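Local coordinates for protein ubiquitin conjugating enzyme (PDB 2PWQ) that probably carries activated ubiquitin as a thioester and passes it on to target proteins, as an E2 enzyme of the ubiquitin pathway, at residues 95-100 and 132-137. Residues are numbered along the deposited sequence; the frame is centred on the assembly and turned at random.
Sequences IWHPNI and LLSDPQ
Leu133 reaches from the last turn of helix 122-134 into the loop that follows strand 88-91. Its CD1 meets two isoleucine tips: Ile95 CD1 at 3.8 Å from Leu133 CD1, and Ile100 CD1 slightly farther. The Ile95 chain is fully extended, with CG1 anti to the backbone N (chi1 -178°), and this carries its CD1 out to the leucine. Phe91 of strand 88-91 touches both Leu133 and Ile100, so the cluster joins the edge strand of the sheet.

A second apolar patch lies where the helix has ended. Pro136 CB rests 3.6 Å from Pro98 CG, and the same CB lies near His97 NE2, oblique to the imidazole. Pro136 and His97 cross at roughly a right angle. Pro98 CD sits over one face of the imidazole, near its rim. Tyr150 of helix 144-152 touches Pro136.

The polar edge is built on both ring nitrogens of His97. His97 NE2 donates to Leu132 O at 2.9 Å, with a bent N-H...O angle of 139°. The donor stands above the carbonyl plane. His97 ND1 accepts a bond from Asn99 N at 3.0 Å, inside the type I turn from His97 to Ile100. Leu132 O also takes a weak bond from Asp135 N, where the chain leaves the helix. Beyond the ring, Asn99 lies against Leu132 and the backbone of Gln137. Its side chain is about 7 Å from that of Cys108, the predicted thioester cysteine.

His97, Pro98 and Asn99 form the HPN motif of E2 enzymes, whose asparagine is thought, in relatives, to assist ubiquitin transfer. The two bonds imply an imidazole protonated at NE2 and probably neutral. They fix the rotation of the buried ring and tie the turn carrying Asn99 to the end of helix 122-134.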
# COMPACT_ATOMS: atom_id res chain seq x y z
N ILE A 95 3.15 -8.76 -6.47
CA ILE A 95 4.17 -8.73 -5.43
C ILE A 95 4.16 -10.07 -4.66
O ILE A 95 3.08 -10.66 -4.43
CB ILE A 95 4.00 -7.43 -4.50
CG1 ILE A 95 5.09 -7.33 -3.41
CG2 ILE A 95 2.57 -7.35 -3.88
CD1 ILE A 95 5.02 -6.07 -2.49
N TRP A 96 5.36 -10.55 -4.31
CA TRP A 96 5.55 -11.79 -3.56
C TRP A 96 5.88 -11.42 -2.11
O TRP A 96 7.01 -11.05 -1.83
CB TRP A 96 6.73 -12.56 -4.14
CG TRP A 96 6.83 -13.95 -3.66
CD1 TRP A 96 7.80 -14.46 -2.86
CD2 TRP A 96 5.96 -15.02 -3.99
NE1 TRP A 96 7.56 -15.79 -2.62
CE2 TRP A 96 6.44 -16.17 -3.32
CE3 TRP A 96 4.82 -15.13 -4.81
CZ2 TRP A 96 5.82 -17.43 -3.44
CZ3 TRP A 96 4.18 -16.38 -4.91
CH2 TRP A 96 4.70 -17.52 -4.23
N HIS A 97 4.93 -11.58 -1.20
CA HIS A 97 5.01 -11.12 0.19
C HIS A 97 4.00 -11.90 1.03
O HIS A 97 2.85 -12.06 0.62
CB HIS A 97 4.65 -9.63 0.27
CG HIS A 97 5.05 -8.98 1.58
ND1 HIS A 97 4.27 -9.05 2.73
CD2 HIS A 97 6.11 -8.22 1.89
CE1 HIS A 97 4.88 -8.41 3.71
NE2 HIS A 97 6.00 -7.89 3.23
N PRO A 98 4.41 -12.40 2.23
CA PRO A 98 3.48 -13.24 3.01
C PRO A 98 2.21 -12.52 3.42
O PRO A 98 1.19 -13.16 3.70
CB PRO A 98 4.31 -13.64 4.25
CG PRO A 98 5.44 -12.63 4.30
CD PRO A 98 5.74 -12.33 2.86
N ASN A 99 2.27 -11.19 3.50
CA ASN A 99 1.11 -10.43 3.92
C ASN A 99 0.24 -9.83 2.82
O ASN A 99 -0.63 -8.98 3.11
CB ASN A 99 1.56 -9.36 4.91
CG ASN A 99 2.20 -9.96 6.14
OD1 ASN A 99 1.59 -10.78 6.83
ND2 ASN A 99 3.43 -9.57 6.41
N ILE A 100 0.41 -10.31 1.58
CA ILE A 100 -0.28 -9.76 0.40
C ILE A 100 -0.57 -10.93 -0.57
O ILE A 100 0.32 -11.73 -0.86
CB ILE A 100 0.59 -8.71 -0.35
CG1 ILE A 100 1.19 -7.66 0.62
CG2 ILE A 100 -0.21 -7.98 -1.44
CD1 ILE A 100 2.35 -6.91 -0.00
N LEU A 132 5.43 -2.73 6.38
CA LEU A 132 5.23 -4.17 6.12
C LEU A 132 6.19 -4.77 5.09
O LEU A 132 6.68 -5.88 5.27
CB LEU A 132 3.82 -4.44 5.67
CG LEU A 132 2.87 -4.96 6.70
CD1 LEU A 132 1.60 -5.38 6.02
CD2 LEU A 132 3.52 -6.15 7.46
N LEU A 133 6.46 -4.05 4.01
CA LEU A 133 7.43 -4.50 2.99
C LEU A 133 8.80 -4.73 3.64
O LEU A 133 9.49 -5.74 3.38
CB LEU A 133 7.55 -3.46 1.88
CG LEU A 133 6.66 -3.64 0.63
CD1 LEU A 133 5.34 -4.44 0.89
CD2 LEU A 133 6.38 -2.32 -0.02
N SER A 134 9.18 -3.77 4.48
CA SER A 134 10.42 -3.84 5.26
C SER A 134 10.44 -4.91 6.30
O SER A 134 11.51 -5.35 6.70
CB SER A 134 10.65 -2.53 6.01
OG SER A 134 11.26 -1.62 5.14
N ASP A 135 9.27 -5.32 6.78
CA ASP A 135 9.24 -6.15 7.94
C ASP A 135 8.03 -7.08 7.86
O ASP A 135 7.00 -6.84 8.53
CB ASP A 135 9.22 -5.20 9.17
CG ASP A 135 9.46 -5.90 10.48
OD1 ASP A 135 9.98 -7.04 10.47
OD2 ASP A 135 9.17 -5.28 11.53
N PRO A 136 8.13 -8.16 7.04
CA PRO A 136 6.97 -9.03 6.84
C PRO A 136 6.54 -9.75 8.13
O PRO A 136 7.39 -10.09 8.95
CB PRO A 136 7.44 -10.04 5.75
CG PRO A 136 8.70 -9.47 5.15
CD PRO A 136 9.31 -8.63 6.30
N GLN A 137 5.25 -10.00 8.27
CA GLN A 137 4.65 -10.59 9.49
C GLN A 137 4.05 -11.99 9.25
O GLN A 137 2.81 -12.14 9.15
CB GLN A 137 3.57 -9.65 10.01
CG GLN A 137 4.13 -8.29 10.37
CD GLN A 137 5.21 -8.42 11.41
OE1 GLN A 137 6.39 -8.02 11.20
NE2 GLN A 137 4.84 -9.05 12.53